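Local coordinates for flagellar motor switch protein FliG (Aquifex aeolicus, PDB 3HJL) that probably forms part of the rotor-mounted switch complex at the base of the flagellar basal body, which interacts with chemotaxis proteins and motor components that set rotation direction, at residues 49-54 with 90-95; 63-68 with 79-84; 20-25 with 71-76. One frame throughout, in Å; residues are numbered along the deposited sequence.

Contact 1. Residues 49-54 with 90-95; sequences LESVPE and PPTLAE
The carboxylate of Glu95 reaches across to the backbone of Glu54, and most of the polar chemistry here runs through its two oxygens. OE2 of Glu95 takes the amide N of Glu54 at 2.9 Å, through the syn lone pair. The other oxygen, OE1, turns back to its own segment and accepts from Thr92 N at 3.2 Å, on the anti side and 33° out of the carboxylate plane. Thr92 OG1 in turn accepts from Glu95 N, also at 3.2 Å, which closes a capping box at the start of helix 93-114. A chi1 of 66° sets OG1 between the backbone N and the carbonyl carbon, within range of that amide. Between backbones there is a weak hydrogen bond, Val52 N to Pro90 O at 3.3 Å, and the same oxygen also faces the CA-H of Ser51.

Two waters add bridges. One lies between Ser51 OG and Leu93 N; the other donates both to Val52 O and to Glu95 OE1.

The apolar part is modest. The Thr92 and Pro53 side chains cross at about a right angle, Thr92 CG2 lying 3.7 Å from Pro53 CD, and the Pro90 ring lies against the 49-51 backbone, its CD 4.1 Å from Leu49 CB. Leu49 then continues onto Gln13 and Val17 of helix 7-21, while Val52 points away from 90-95 onto Ile57 and Ile60 of helix 54-70.

One carboxylate therefore serves the first turns of two helices, 54-70 and 93-114, tying the loop before one to the start of the other. Two amide donors and a water grip it, and the two helix N-termini nearby would be expected to favour its charged form, although Glu54 OE1 lies 4.8 Å from Glu95 OE2, a like charge.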
# COMPACT_ATOMS: atom_id res chain seq x y z
N LEU A 49 -36.26 -4.82 -21.67
CA LEU A 49 -36.15 -4.73 -20.20
C LEU A 49 -35.21 -3.61 -19.76
O LEU A 49 -34.17 -3.37 -20.38
CB LEU A 49 -35.65 -6.04 -19.59
CG LEU A 49 -36.59 -7.24 -19.48
CD1 LEU A 49 -35.78 -8.49 -19.09
CD2 LEU A 49 -37.71 -7.00 -18.47
N GLU A 50 -35.58 -2.93 -18.67
CA GLU A 50 -34.72 -1.94 -18.04
C GLU A 50 -33.56 -2.66 -17.36
O GLU A 50 -33.69 -3.82 -16.95
CB GLU A 50 -35.49 -1.11 -17.00
CG GLU A 50 -36.30 0.04 -17.57
CD GLU A 50 -37.07 0.79 -16.50
OE1 GLU A 50 -36.68 1.93 -16.15
OE2 GLU A 50 -38.04 0.21 -15.96
N SER A 51 -32.42 -1.97 -17.25
CA SER A 51 -31.25 -2.54 -16.59
C SER A 51 -31.47 -2.52 -15.07
O SER A 51 -32.13 -1.63 -14.55
CB SER A 51 -30.00 -1.74 -16.95
OG SER A 51 -30.15 -0.38 -16.58
N VAL A 52 -30.92 -3.53 -14.39
CA VAL A 52 -31.08 -3.68 -12.94
C VAL A 52 -29.76 -4.10 -12.29
O VAL A 52 -29.10 -5.00 -12.81
CB VAL A 52 -32.12 -4.77 -12.62
CG1 VAL A 52 -32.28 -4.92 -11.11
CG2 VAL A 52 -33.46 -4.45 -13.28
N PRO A 53 -29.36 -3.44 -11.17
CA PRO A 53 -28.16 -3.84 -10.43
C PRO A 53 -28.11 -5.33 -10.10
O PRO A 53 -29.15 -5.94 -9.88
CB PRO A 53 -28.25 -3.02 -9.15
CG PRO A 53 -28.97 -1.79 -9.56
CD PRO A 53 -29.95 -2.21 -10.60
N GLU A 54 -26.91 -5.90 -10.09
CA GLU A 54 -26.72 -7.34 -9.90
C GLU A 54 -27.35 -7.90 -8.63
O GLU A 54 -27.97 -8.96 -8.67
CB GLU A 54 -25.23 -7.69 -9.93
CG GLU A 54 -24.95 -9.18 -9.95
CD GLU A 54 -23.50 -9.49 -10.23
OE1 GLU A 54 -22.63 -8.65 -9.91
OE2 GLU A 54 -23.24 -10.60 -10.75
N PRO A 90 -30.43 -6.91 -18.50
CA PRO A 90 -29.13 -6.28 -18.79
C PRO A 90 -28.49 -5.53 -17.61
O PRO A 90 -29.18 -5.20 -16.65
CB PRO A 90 -29.45 -5.30 -19.92
CG PRO A 90 -30.88 -4.98 -19.73
CD PRO A 90 -31.54 -6.19 -19.18
N PRO A 91 -27.16 -5.29 -17.67
CA PRO A 91 -26.48 -4.58 -16.60
C PRO A 91 -26.63 -3.06 -16.73
O PRO A 91 -26.94 -2.56 -17.81
CB PRO A 91 -25.02 -5.00 -16.79
CG PRO A 91 -24.88 -5.20 -18.24
CD PRO A 91 -26.22 -5.66 -18.75
N THR A 92 -26.39 -2.36 -15.63
CA THR A 92 -26.54 -0.90 -15.57
C THR A 92 -25.30 -0.20 -16.15
O THR A 92 -24.24 -0.82 -16.29
CB THR A 92 -26.73 -0.41 -14.11
OG1 THR A 92 -25.54 -0.67 -13.37
CG2 THR A 92 -27.88 -1.13 -13.44
N LEU A 93 -25.45 1.08 -16.51
CA LEU A 93 -24.32 1.90 -17.00
C LEU A 93 -23.20 1.98 -15.97
O LEU A 93 -22.04 1.98 -16.34
CB LEU A 93 -24.76 3.34 -17.36
CG LEU A 93 -25.33 3.62 -18.75
CD1 LEU A 93 -25.83 5.07 -18.84
CD2 LEU A 93 -24.30 3.35 -19.82
N ALA A 94 -23.58 2.09 -14.69
CA ALA A 94 -22.62 2.10 -13.58
C ALA A 94 -21.75 0.84 -13.59
O ALA A 94 -20.53 0.93 -13.46
CB ALA A 94 -23.36 2.20 -12.27
N GLU A 95 -22.39 -0.32 -13.75
CA GLU A 95 -21.66 -1.61 -13.83
C GLU A 95 -20.76 -1.69 -15.06
O GLU A 95 -19.65 -2.20 -14.97
CB GLU A 95 -22.64 -2.78 -13.78
CG GLU A 95 -23.27 -2.93 -12.40
CD GLU A 95 -24.39 -3.96 -12.33
OE1 GLU A 95 -25.05 -4.23 -13.35
OE2 GLU A 95 -24.63 -4.46 -11.21
O HOH W 1 -28.32 1.84 -16.68
O HOH W 2 -26.84 -6.47 -13.54

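Contact 2. Residues 63-68 with 79-84; sequences ELLDEI and EEFIEN
Phe81 packs from helix 78-88 against Leu64, Leu65 and Ile68 of helix 54-70. Its CG stands anti to the backbone N (chi1 178°), beside the carbonyl carbon. Ile68 comes to meet the ring tip to tip, CD1 lying 3.5 Å from Phe81 CZ; a chi1 of 68° holds Ile68 CG1 between backbone N and carbonyl carbon. Leu65 and Phe81 slide past each other in opposite directions, with Leu65 CD1 3.8 Å from Phe81 CD2. At the ring edge, near its plane, sits Leu64 CB.

The two helices are consecutive in the all-helical N-terminal domain of FliG; over 63-68 and 79-84 the axes come within 10.7 Å, with 129° between their N-to-C directions. Helix 7-21 joins the same core: its Leu18 touches Leu64, Ile68 and Phe81.

An alanine in place of Phe81 would probably open a gap between the helices, leaving Ile68 CD1 without the ring it butts against and Leu65 CD1 without its aromatic neighbour. Next to the ring, Ile82 CD1 lies in the plane of Phe81 at its edge. The Ile82 side chain crosses that of Leu65 at about a right angle, Ile82 CD1 lying 3.8 Å from Leu65 CD2.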
# COMPACT_ATOMS: atom_id res chain seq x y z
N GLU A 63 -36.95 -14.47 -5.90
CA GLU A 63 -38.39 -14.29 -5.76
C GLU A 63 -39.07 -15.16 -6.81
O GLU A 63 -39.91 -15.98 -6.45
CB GLU A 63 -38.80 -12.82 -5.95
CG GLU A 63 -40.24 -12.54 -5.47
CD GLU A 63 -40.92 -11.41 -6.22
OE1 GLU A 63 -41.05 -11.50 -7.47
OE2 GLU A 63 -41.38 -10.46 -5.54
N LEU A 64 -38.69 -14.99 -8.08
CA LEU A 64 -39.22 -15.80 -9.21
C LEU A 64 -39.10 -17.30 -8.97
O LEU A 64 -40.01 -18.05 -9.31
CB LEU A 64 -38.49 -15.48 -10.53
CG LEU A 64 -39.01 -14.42 -11.48
CD1 LEU A 64 -38.05 -14.24 -12.66
CD2 LEU A 64 -40.40 -14.78 -11.99
N LEU A 65 -37.94 -17.72 -8.45
CA LEU A 65 -37.70 -19.13 -8.17
C LEU A 65 -38.66 -19.65 -7.10
O LEU A 65 -39.26 -20.71 -7.27
CB LEU A 65 -36.24 -19.34 -7.74
CG LEU A 65 -35.71 -20.77 -7.57
CD1 LEU A 65 -35.82 -21.57 -8.86
CD2 LEU A 65 -34.27 -20.73 -7.08
N ASP A 66 -38.84 -18.88 -6.02
CA ASP A 66 -39.78 -19.24 -4.94
C ASP A 66 -41.24 -19.21 -5.41
O ASP A 66 -42.05 -20.03 -4.98
CB ASP A 66 -39.61 -18.28 -3.76
CG ASP A 66 -40.49 -18.64 -2.57
OD1 ASP A 66 -40.43 -19.80 -2.10
OD2 ASP A 66 -41.25 -17.76 -2.11
N GLU A 67 -41.54 -18.28 -6.30
CA GLU A 67 -42.88 -18.07 -6.85
C GLU A 67 -43.32 -19.25 -7.72
O GLU A 67 -44.44 -19.75 -7.57
CB GLU A 67 -42.90 -16.76 -7.66
CG GLU A 67 -44.24 -16.10 -7.83
CD GLU A 67 -44.10 -14.63 -8.22
OE1 GLU A 67 -43.68 -14.34 -9.36
OE2 GLU A 67 -44.41 -13.76 -7.37
N ILE A 68 -42.43 -19.69 -8.62
CA ILE A 68 -42.71 -20.82 -9.52
C ILE A 68 -42.64 -22.20 -8.84
O ILE A 68 -43.26 -23.15 -9.31
CB ILE A 68 -41.84 -20.80 -10.82
CG1 ILE A 68 -40.36 -21.07 -10.52
CG2 ILE A 68 -42.05 -19.49 -11.56
CD1 ILE A 68 -39.40 -20.53 -11.59
N GLU A 79 -29.55 -22.91 -9.47
CA GLU A 79 -28.46 -21.95 -9.66
C GLU A 79 -28.28 -21.60 -11.14
O GLU A 79 -27.88 -20.48 -11.47
CB GLU A 79 -27.14 -22.48 -9.07
CG GLU A 79 -26.21 -21.38 -8.53
CD GLU A 79 -26.65 -20.84 -7.18
OE1 GLU A 79 -26.69 -21.62 -6.20
OE2 GLU A 79 -26.95 -19.62 -7.09
N GLU A 80 -28.59 -22.56 -12.01
CA GLU A 80 -28.56 -22.34 -13.46
C GLU A 80 -29.72 -21.44 -13.91
O GLU A 80 -29.61 -20.71 -14.89
CB GLU A 80 -28.60 -23.68 -14.20
CG GLU A 80 -28.32 -23.59 -15.69
CD GLU A 80 -28.00 -24.95 -16.31
OE1 GLU A 80 -27.07 -25.63 -15.83
OE2 GLU A 80 -28.67 -25.31 -17.30
N PHE A 81 -30.85 -21.52 -13.20
CA PHE A 81 -31.98 -20.62 -13.40
C PHE A 81 -31.60 -19.17 -13.05
O PHE A 81 -31.91 -18.25 -13.80
CB PHE A 81 -33.18 -21.10 -12.56
CG PHE A 81 -34.39 -20.22 -12.64
CD1 PHE A 81 -35.31 -20.37 -13.67
CD2 PHE A 81 -34.67 -19.30 -11.63
CE1 PHE A 81 -36.46 -19.58 -13.72
CE2 PHE A 81 -35.81 -18.51 -11.67
CZ PHE A 81 -36.71 -18.66 -12.72
N ILE A 82 -30.91 -18.97 -11.92
CA ILE A 82 -30.48 -17.63 -11.48
C ILE A 82 -29.55 -16.98 -12.52
O ILE A 82 -29.70 -15.80 -12.83
CB ILE A 82 -29.72 -17.62 -10.07
CG1 ILE A 82 -30.45 -18.43 -8.98
CG2 ILE A 82 -29.50 -16.20 -9.58
CD1 ILE A 82 -31.97 -18.34 -8.98
N GLU A 83 -28.59 -17.76 -13.03
CA GLU A 83 -27.63 -17.28 -14.03
C GLU A 83 -28.33 -16.91 -15.33
O GLU A 83 -27.97 -15.92 -15.96
CB GLU A 83 -26.52 -18.33 -14.30
CG GLU A 83 -25.35 -17.83 -15.18
CD GLU A 83 -24.36 -18.94 -15.57
OE1 GLU A 83 -23.55 -18.72 -16.50
OE2 GLU A 83 -24.39 -20.04 -14.96
N ASN A 84 -29.31 -17.72 -15.75
CA ASN A 84 -30.08 -17.44 -16.97
C ASN A 84 -30.86 -16.12 -16.88
O ASN A 84 -30.92 -15.38 -17.85
CB ASN A 84 -31.03 -18.59 -17.31
CG ASN A 84 -30.30 -19.85 -17.75
OD1 ASN A 84 -29.07 -19.87 -17.88
ND2 ASN A 84 -31.04 -20.93 -17.92

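Contact 3. Residues 20-25 with 71-76; sequences LSLPEE and AGIKIK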
# COMPACT_ATOMS: atom_id res chain seq x y z
N LEU A 20 -37.40 -17.46 -21.04
CA LEU A 20 -35.99 -17.59 -21.38
C LEU A 20 -35.11 -18.28 -20.31
O LEU A 20 -34.08 -18.84 -20.65
CB LEU A 20 -35.44 -16.19 -21.68
CG LEU A 20 -36.13 -15.46 -22.84
CD1 LEU A 20 -35.83 -13.98 -22.79
CD2 LEU A 20 -35.71 -16.07 -24.17
N SER A 21 -35.55 -18.25 -19.04
CA SER A 21 -34.76 -18.75 -17.89
C SER A 21 -35.10 -20.17 -17.41
O SER A 21 -34.23 -20.86 -16.89
CB SER A 21 -34.93 -17.79 -16.71
OG SER A 21 -34.53 -16.47 -17.06
N LEU A 22 -36.37 -20.57 -17.54
CA LEU A 22 -36.84 -21.89 -17.12
C LEU A 22 -36.13 -23.02 -17.87
O LEU A 22 -35.63 -22.80 -18.97
CB LEU A 22 -38.36 -22.05 -17.35
CG LEU A 22 -39.35 -21.34 -16.41
CD1 LEU A 22 -40.73 -21.33 -17.02
CD2 LEU A 22 -39.39 -22.02 -15.05
N PRO A 23 -36.11 -24.24 -17.30
CA PRO A 23 -35.53 -25.38 -18.02
C PRO A 23 -36.26 -25.66 -19.33
O PRO A 23 -37.45 -25.37 -19.44
CB PRO A 23 -35.73 -26.56 -17.04
CG PRO A 23 -35.93 -25.94 -15.72
CD PRO A 23 -36.58 -24.62 -15.95
N GLU A 24 -35.54 -26.21 -20.31
CA GLU A 24 -36.12 -26.47 -21.63
C GLU A 24 -37.26 -27.49 -21.62
O GLU A 24 -38.14 -27.43 -22.48
CB GLU A 24 -35.04 -26.88 -22.64
CG GLU A 24 -33.99 -25.79 -22.90
CD GLU A 24 -33.34 -25.92 -24.27
OE1 GLU A 24 -32.20 -26.44 -24.35
OE2 GLU A 24 -33.98 -25.52 -25.26
N GLU A 25 -37.27 -28.41 -20.64
CA GLU A 25 -38.37 -29.38 -20.48
C GLU A 25 -39.69 -28.64 -20.22
O GLU A 25 -40.74 -29.01 -20.76
CB GLU A 25 -38.13 -30.35 -19.31
CG GLU A 25 -36.81 -31.13 -19.34
CD GLU A 25 -35.74 -30.52 -18.44
OE1 GLU A 25 -35.50 -29.29 -18.55
OE2 GLU A 25 -35.14 -31.26 -17.64
N ALA A 71 -45.92 -22.21 -7.36
CA ALA A 71 -46.85 -22.40 -8.48
C ALA A 71 -46.97 -23.88 -8.92
O ALA A 71 -47.91 -24.24 -9.63
CB ALA A 71 -46.44 -21.54 -9.68
N GLY A 72 -46.00 -24.71 -8.52
CA GLY A 72 -46.02 -26.15 -8.79
C GLY A 72 -45.12 -26.61 -9.93
O GLY A 72 -45.46 -27.58 -10.62
N ILE A 73 -43.99 -25.93 -10.13
CA ILE A 73 -43.00 -26.29 -11.16
C ILE A 73 -41.70 -26.70 -10.46
O ILE A 73 -41.16 -25.94 -9.65
CB ILE A 73 -42.72 -25.11 -12.14
CG1 ILE A 73 -43.88 -24.91 -13.13
CG2 ILE A 73 -41.45 -25.38 -12.95
CD1 ILE A 73 -45.15 -24.33 -12.51
N LYS A 74 -41.19 -27.89 -10.80
CA LYS A 74 -39.96 -28.42 -10.20
C LYS A 74 -38.73 -27.88 -10.93
O LYS A 74 -38.66 -27.96 -12.16
CB LYS A 74 -39.95 -29.96 -10.22
CG LYS A 74 -40.91 -30.63 -9.24
CD LYS A 74 -42.31 -30.88 -9.82
CE LYS A 74 -42.32 -32.08 -10.77
NZ LYS A 74 -43.69 -32.35 -11.29
N ILE A 75 -37.77 -27.36 -10.16
CA ILE A 75 -36.53 -26.76 -10.69
C ILE A 75 -35.33 -27.59 -10.23
O ILE A 75 -34.90 -27.48 -9.08
CB ILE A 75 -36.38 -25.29 -10.22
CG1 ILE A 75 -37.55 -24.43 -10.71
CG2 ILE A 75 -35.06 -24.71 -10.70
CD1 ILE A 75 -37.67 -24.31 -12.23
N LYS A 76 -34.80 -28.41 -11.13
CA LYS A 76 -33.69 -29.33 -10.82
C LYS A 76 -32.35 -28.62 -10.60
O LYS A 76 -31.57 -29.03 -9.74
CB LYS A 76 -33.55 -30.38 -11.92
CG LYS A 76 -34.76 -31.30 -12.09
CD LYS A 76 -34.65 -32.16 -13.35
CE LYS A 76 -35.93 -32.91 -13.64
NZ LYS A 76 -35.90 -33.59 -14.97
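Ile75 CD1 is the hub of this contact, lying 4.0 Å from Leu22 CD2 and 3.9 Å from Pro23 CD. The Ile75 side chain crosses both partners at about a right angle. Its CG1 lies beside the backbone N, and a chi2 of -62° turns CD1 toward the other segment. A little further out, Ile73 CG2 is a looser neighbour of Leu22 CD2, at 4.5 Å. The patch extends beyond the two segments: Leu22 also rests on Ile68 and Ile30, Ile73 on Val26, and Ile75 on Leu65.

At the polar edge, Glu25 and Lys76 cross obliquely. The lysine chain runs extended beyond CG, whereas the glutamate bends at chi2 (99°), and Glu25 OE2 and Lys76 NZ form a long salt bridge of 3.6 Å. Both residues are exposed, so solvent probably weakens the attraction.

Each segment is a link between helices. Residues 22-23 join helix 7-21 to helix 24-33, with Pro23 at the N-cap position of the latter. Residues 71-76 leave helix 54-70 through a Schellman motif at Gly72, whose positive phi suits glycine. Such packing of one connector on another, their directions 85° apart, belongs to the all-helical N-terminal domain of FliG.

How the contacts relate
All three contacts fall in the N-terminal domain, away from the EHPQR motif. Contacts 2 and 3 are neighbours, with centres about 9 Å apart: Ile68 O and Ile73 N make a probable hydrogen bond of 3.0 Å, and Leu65 CD1 packs 3.7 Å from Ile75 CG2. The buried helix pair of contact 2 thus runs on into the surface connections of contact 3. Contact 1 stands apart, its centre about 18 Å from that of contact 2 and about 24 Å from that of contact 3; the nearest atoms are about 7 Å away in either case. Helix 54-70 connects them, starting at contact 1, packing in contact 2 and leading into 71-76.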